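Local coordinates for protein IMPACT family member YigZ (PDB 1VI7) that is of unknown function but may bind guanyl ribonucleotides and hydrolyse ribonucleoside triphosphates, at residues V17-I20 with K21-R24; V124-A127 with L128-L131. All coordinates share one frame; numbering follows the deposited sequence.

In the fold
From the N terminus, strand 14-20 runs to the tip of a beta hairpin. Interaction 1 closes the tight turn there, and the chain returns along strand 23-31. About a hundred residues later, helix 113-128 reaches its C-terminal end. Interaction 2 lies at that end and in the loop that leads on to strand 133-136. Both contacts are local, and they follow one another in series without crossing. The centres of interactions 1 and 2 are about 17 Å apart, and the two do not touch. They are linked through the hairpin: Ala127 of interaction 2 packs on its two strands, 14-20 and 23-31, away from the turn.

Interaction 1. Residues V17-I20 with K21-R24; sequences VEEI and KKSR
Ser23 N donates to Ile20 O at 3.0 Å, the backbone bond that closes the turn. The N-H...O angle is 144°. Ser23 OG adds a second tie within the turn, giving its proton to Lys21 O at 2.8 Å. Its chi1 of -51° sets OG beside the backbone N, within reach of Lys21 O. OG also makes a weak hydrogen bond with Gly107.

A salt bridge links the strands one step further on. Arg24 NH2 reaches Glu19 OE1 at 3.3 Å, and the hydrogen bond in it is weak. The carboxylate and guanidinium planes are 78° apart, so the two groups do not meet as a flat, two-pronged pair. Bends at chi2 and chi3 fold the arginine back across the neighbouring strand. Arg24 NH1 thereby comes to 2.7 Å from Glu18 O.

This is a beta hairpin with a two-residue loop, a type I' turn from Ile20 to Ser23. Lys21 and Lys22 occupy its corners, both with positive phi. Ile20 and Ser23 form the antiparallel hydrogen-bonded pair; Glu19 and Arg24 form the next, non-hydrogen-bonded pair. The latter two side chains share one face of the sheet.

Packing at the edges is modest. Val17 CG1 lies against Arg24 CD at 3.6 Å, the two side chains crossing at about a right angle. Glu19 CB lies alongside the two amino ends of the guanidinium, 3.3 Å from Arg24 NH1. On the other face, Ile20 CG2 touches Lys21 CG at 3.9 Å, and Ile20 also packs on Phe25 and Leu111.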
ATOM      1  N   VAL A  17      11.772  -6.092  18.478  1.00 46.07           N
ATOM      2  CA  VAL A  17      13.174  -6.492  18.529  1.00 46.25           C
ATOM      3  C   VAL A  17      13.306  -7.884  19.140  1.00 45.00           C
ATOM      4  O   VAL A  17      12.444  -8.293  19.913  1.00 44.72           O
ATOM      5  CB  VAL A  17      13.967  -5.468  19.375  1.00 48.95           C
ATOM      6  CG1 VAL A  17      15.126  -6.094  20.130  1.00 49.99           C
ATOM      7  CG2 VAL A  17      14.430  -4.311  18.501  1.00 46.13           C
ATOM      8  N   GLU A  18      14.387  -8.588  18.806  1.00 43.35           N
ATOM      9  CA  GLU A  18      14.559  -9.935  19.351  1.00 42.95           C
ATOM     10  C   GLU A  18      16.024 -10.330  19.437  1.00 43.50           C
ATOM     11  O   GLU A  18      16.859  -9.869  18.647  1.00 42.68           O
ATOM     12  CB  GLU A  18      13.737 -10.913  18.508  1.00 38.88           C
ATOM     13  CG  GLU A  18      13.527 -12.261  19.125  1.00 36.26           C
ATOM     14  CD  GLU A  18      13.160 -13.349  18.157  1.00 38.07           C
ATOM     15  OE1 GLU A  18      12.548 -13.017  17.108  1.00 37.92           O
ATOM     16  OE2 GLU A  18      13.473 -14.530  18.461  1.00 37.53           O
ATOM     17  N   GLU A  19      16.371 -11.161  20.408  1.00 43.95           N
ATOM     18  CA  GLU A  19      17.741 -11.614  20.639  1.00 46.58           C
ATOM     19  C   GLU A  19      17.962 -13.094  20.343  1.00 45.93           C
ATOM     20  O   GLU A  19      17.460 -13.999  21.002  1.00 44.90           O
ATOM     21  CB  GLU A  19      18.149 -11.236  22.054  1.00 52.15           C
ATOM     22  CG  GLU A  19      18.966 -12.200  22.857  1.00 57.54           C
ATOM     23  CD  GLU A  19      20.472 -11.998  22.745  1.00 60.16           C
ATOM     24  OE1 GLU A  19      20.906 -11.110  21.973  1.00 59.60           O
ATOM     25  OE2 GLU A  19      21.205 -12.747  23.437  1.00 57.59           O
ATOM     26  N   ILE A  20      18.718 -13.378  19.277  1.00 45.07           N
ATOM     27  CA  ILE A  20      19.034 -14.717  18.825  1.00 43.96           C
ATOM     28  C   ILE A  20      20.548 -14.923  18.761  1.00 43.32           C
ATOM     29  O   ILE A  20      21.283 -14.321  17.982  1.00 43.84           O
ATOM     30  CB  ILE A  20      18.434 -15.009  17.434  1.00 45.21           C
ATOM     31  CG1 ILE A  20      16.914 -14.853  17.441  1.00 45.60           C
ATOM     32  CG2 ILE A  20      18.827 -16.400  16.974  1.00 44.58           C
ATOM     33  CD1 ILE A  20      16.231 -15.283  16.162  1.00 45.30           C
ATOM     34  N   LYS A  21      21.051 -15.813  19.604  1.00 42.68           N
ATOM     35  CA  LYS A  21      22.477 -16.088  19.708  1.00 41.86           C
ATOM     36  C   LYS A  21      23.288 -14.809  19.756  1.00 42.57           C
ATOM     37  O   LYS A  21      23.928 -14.416  18.782  1.00 44.28           O
ATOM     38  CB  LYS A  21      22.937 -17.052  18.625  1.00 41.19           C
ATOM     39  CG  LYS A  21      21.969 -18.214  18.415  1.00 44.58           C
ATOM     40  CD  LYS A  21      22.583 -19.579  18.438  1.00 47.75           C
ATOM     41  CE  LYS A  21      22.473 -20.316  17.116  1.00 50.63           C
ATOM     42  NZ  LYS A  21      23.330 -21.543  17.086  1.00 50.99           N
ATOM     43  N   LYS A  22      23.032 -13.962  20.759  1.00 42.86           N
ATOM     44  CA  LYS A  22      23.768 -12.723  20.928  1.00 42.32           C
ATOM     45  C   LYS A  22      23.729 -11.788  19.749  1.00 43.81           C
ATOM     46  O   LYS A  22      24.549 -10.862  19.680  1.00 45.38           O
ATOM     47  CB  LYS A  22      25.213 -13.072  21.282  1.00 40.04           C
ATOM     48  CG  LYS A  22      25.362 -13.645  22.692  1.00 44.57           C
ATOM     49  CD  LYS A  22      26.826 -13.534  23.136  1.00 47.46           C
ATOM     50  CE  LYS A  22      27.296 -14.861  23.743  1.00 50.43           C
ATOM     51  NZ  LYS A  22      28.307 -14.614  24.814  1.00 53.03           N
ATOM     52  N   SER A  23      22.802 -11.910  18.826  1.00 44.69           N
ATOM     53  CA  SER A  23      22.682 -11.041  17.667  1.00 46.97           C
ATOM     54  C   SER A  23      21.460 -10.158  17.778  1.00 47.97           C
ATOM     55  O   SER A  23      20.594 -10.438  18.620  1.00 49.27           O
ATOM     56  CB  SER A  23      22.586 -11.931  16.417  1.00 51.38           C
ATOM     57  OG  SER A  23      23.652 -12.883  16.426  1.00 57.93           O
ATOM     58  N   ARG A  24      21.246  -9.167  16.917  1.00 49.05           N
ATOM     59  CA  ARG A  24      20.082  -8.295  17.176  1.00 49.32           C
ATOM     60  C   ARG A  24      19.219  -8.028  15.975  1.00 48.78           C
ATOM     61  O   ARG A  24      19.534  -7.243  15.080  1.00 48.00           O
ATOM     62  CB  ARG A  24      20.583  -7.034  17.849  1.00 55.02           C
ATOM     63  CG  ARG A  24      19.653  -5.887  18.071  1.00 58.72           C
ATOM     64  CD  ARG A  24      18.627  -6.037  19.130  1.00 59.63           C
ATOM     65  NE  ARG A  24      19.008  -6.562  20.404  1.00 62.33           N
ATOM     66  CZ  ARG A  24      19.147  -7.821  20.786  1.00 64.59           C
ATOM     67  NH1 ARG A  24      18.938  -8.828  19.942  1.00 64.83           N
ATOM     68  NH2 ARG A  24      19.506  -8.113  22.034  1.00 65.43           N
TER

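Interaction 2. Residues V124-A127 with L128-L131; sequences VNQA and LRQL
Arg129 reaches back along the last turn of helix 113-128 toward Asn125 and Gln126. Arg129 CB rests 3.3 Å from Gln126 O. Arg129 CG passes by Asn125 O at 3.8 Å. A chi1 of -73° puts CG beside the backbone N, and the chain then runs extended to NE. Arg129 CD meets Gln126 NE2 at 3.5 Å. NE is close to the same amide nitrogen, but both are donors, so no bond joins them. The two side chains lie side by side, with Gln126 NE2 at the guanidinium edge and the flat groups 24° apart. At the tip, Arg129 NH1 comes to 3.1 Å from Asn125 OD1. That amide is turned 59° from the guanidinium, and its ND2 is hydrogen-bonded to Gln89.

The backbone marks the helix end. Leu128 N still makes the alpha-helical bond to Val124 O, at 3.0 Å. Arg129 N shares weak bonds between Asn125 O and Gln126 O. Gln130 N then bonds to Ala127 O at 2.8 Å, three residues back, and a type I turn from Leu128 to Leu131 leads the chain away.

On another side of the helix, Val124 CG1 packs on Leu128 CD1 at 3.6 Å. Val124 and Leu128 both touch helix 84-93 and strand 23-31. Ala127 lies on strands 14-20 and 23-31, and Leu131 reaches Val14 and Ile98.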
ATOM      1  N   VAL A 124       8.916 -11.189  11.163  1.00 32.53           N
ATOM      2  CA  VAL A 124       7.722 -10.559  10.585  1.00 32.89           C
ATOM      3  C   VAL A 124       6.470 -11.146  11.229  1.00 34.27           C
ATOM      4  O   VAL A 124       5.544 -10.391  11.597  1.00 35.73           O
ATOM      5  CB  VAL A 124       7.691 -10.622   9.071  1.00 27.23           C
ATOM      6  CG1 VAL A 124       6.497  -9.939   8.442  1.00 24.08           C
ATOM      7  CG2 VAL A 124       8.964  -9.964   8.548  1.00 30.26           C
ATOM      8  N   ASN A 125       6.568 -12.405  11.646  1.00 31.76           N
ATOM      9  CA  ASN A 125       5.464 -13.036  12.332  1.00 31.47           C
ATOM     10  C   ASN A 125       5.114 -12.379  13.661  1.00 31.03           C
ATOM     11  O   ASN A 125       3.931 -12.231  13.979  1.00 30.47           O
ATOM     12  CB  ASN A 125       5.816 -14.525  12.571  1.00 29.27           C
ATOM     13  CG  ASN A 125       4.589 -15.261  13.098  1.00 24.59           C
ATOM     14  OD1 ASN A 125       4.334 -15.189  14.299  1.00 23.23           O
ATOM     15  ND2 ASN A 125       3.835 -15.833  12.181  1.00 19.58           N
ATOM     16  N   GLN A 126       6.096 -12.011  14.465  1.00 30.35           N
ATOM     17  CA  GLN A 126       5.848 -11.462  15.782  1.00 31.58           C
ATOM     18  C   GLN A 126       5.219 -10.075  15.707  1.00 32.44           C
ATOM     19  O   GLN A 126       4.339  -9.707  16.472  1.00 31.93           O
ATOM     20  CB  GLN A 126       7.149 -11.376  16.583  1.00 32.33           C
ATOM     21  CG  GLN A 126       7.746 -12.714  16.969  1.00 36.64           C
ATOM     22  CD  GLN A 126       6.687 -13.612  17.596  1.00 40.75           C
ATOM     23  OE1 GLN A 126       6.562 -14.764  17.174  1.00 42.72           O
ATOM     24  NE2 GLN A 126       5.863 -13.013  18.449  1.00 41.76           N
ATOM     25  N   ALA A 127       5.791  -9.284  14.800  1.00 33.03           N
ATOM     26  CA  ALA A 127       5.415  -7.903  14.560  1.00 30.87           C
ATOM     27  C   ALA A 127       3.937  -7.845  14.159  1.00 30.28           C
ATOM     28  O   ALA A 127       3.147  -7.034  14.607  1.00 26.84           O
ATOM     29  CB  ALA A 127       6.248  -7.353  13.407  1.00 30.02           C
ATOM     30  N   LEU A 128       3.626  -8.813  13.289  1.00 30.15           N
ATOM     31  CA  LEU A 128       2.305  -9.016  12.756  1.00 28.49           C
ATOM     32  C   LEU A 128       1.294  -9.271  13.832  1.00 29.19           C
ATOM     33  O   LEU A 128       0.178  -8.753  13.721  1.00 30.63           O
ATOM     34  CB  LEU A 128       2.288 -10.047  11.647  1.00 25.16           C
ATOM     35  CG  LEU A 128       2.949  -9.564  10.344  1.00 27.27           C
ATOM     36  CD1 LEU A 128       3.111 -10.706   9.381  1.00 28.72           C
ATOM     37  CD2 LEU A 128       2.164  -8.405   9.725  1.00 27.65           C
ATOM     38  N   ARG A 129       1.672  -9.894  14.934  1.00 30.69           N
ATOM     39  CA  ARG A 129       0.799 -10.101  16.073  1.00 30.63           C
ATOM     40  C   ARG A 129       0.474  -8.758  16.737  1.00 29.33           C
ATOM     41  O   ARG A 129      -0.421  -8.719  17.590  1.00 31.57           O
ATOM     42  CB  ARG A 129       1.373 -11.033  17.118  1.00 30.69           C
ATOM     43  CG  ARG A 129       1.461 -12.490  16.877  1.00 31.54           C
ATOM     44  CD  ARG A 129       2.395 -13.171  17.887  1.00 37.09           C
ATOM     45  NE  ARG A 129       2.940 -14.415  17.353  1.00 42.95           N
ATOM     46  CZ  ARG A 129       2.227 -15.518  17.155  1.00 48.72           C
ATOM     47  NH1 ARG A 129       2.792 -16.611  16.641  1.00 49.99           N
ATOM     48  NH2 ARG A 129       0.938 -15.563  17.499  1.00 51.49           N
ATOM     49  N   GLN A 130       1.244  -7.716  16.549  1.00 29.60           N
ATOM     50  CA  GLN A 130       0.907  -6.434  17.180  1.00 30.78           C
ATOM     51  C   GLN A 130       0.411  -5.387  16.195  1.00 29.65           C
ATOM     52  O   GLN A 130       0.213  -4.231  16.586  1.00 29.17           O
ATOM     53  CB  GLN A 130       2.122  -5.915  17.973  1.00 32.14           C
ATOM     54  CG  GLN A 130       2.750  -6.976  18.839  1.00 38.74           C
ATOM     55  CD  GLN A 130       3.950  -6.599  19.660  1.00 42.14           C
ATOM     56  OE1 GLN A 130       4.735  -7.509  19.995  1.00 42.40           O
ATOM     57  NE2 GLN A 130       4.113  -5.326  20.020  1.00 40.70           N
ATOM     58  N   LEU A 131       0.191  -5.721  14.938  1.00 28.03           N
ATOM     59  CA  LEU A 131      -0.255  -4.789  13.934  1.00 27.44           C
ATOM     60  C   LEU A 131      -1.738  -4.477  14.069  1.00 28.27           C
ATOM     61  O   LEU A 131      -2.601  -5.376  14.190  1.00 29.60           O
ATOM     62  CB  LEU A 131       0.048  -5.332  12.509  1.00 26.34           C
ATOM     63  CG  LEU A 131      -0.408  -4.456  11.348  1.00 23.37           C
ATOM     64  CD1 LEU A 131       0.353  -3.137  11.358  1.00 26.38           C
ATOM     65  CD2 LEU A 131      -0.270  -5.099   9.997  1.00 25.73           C
TER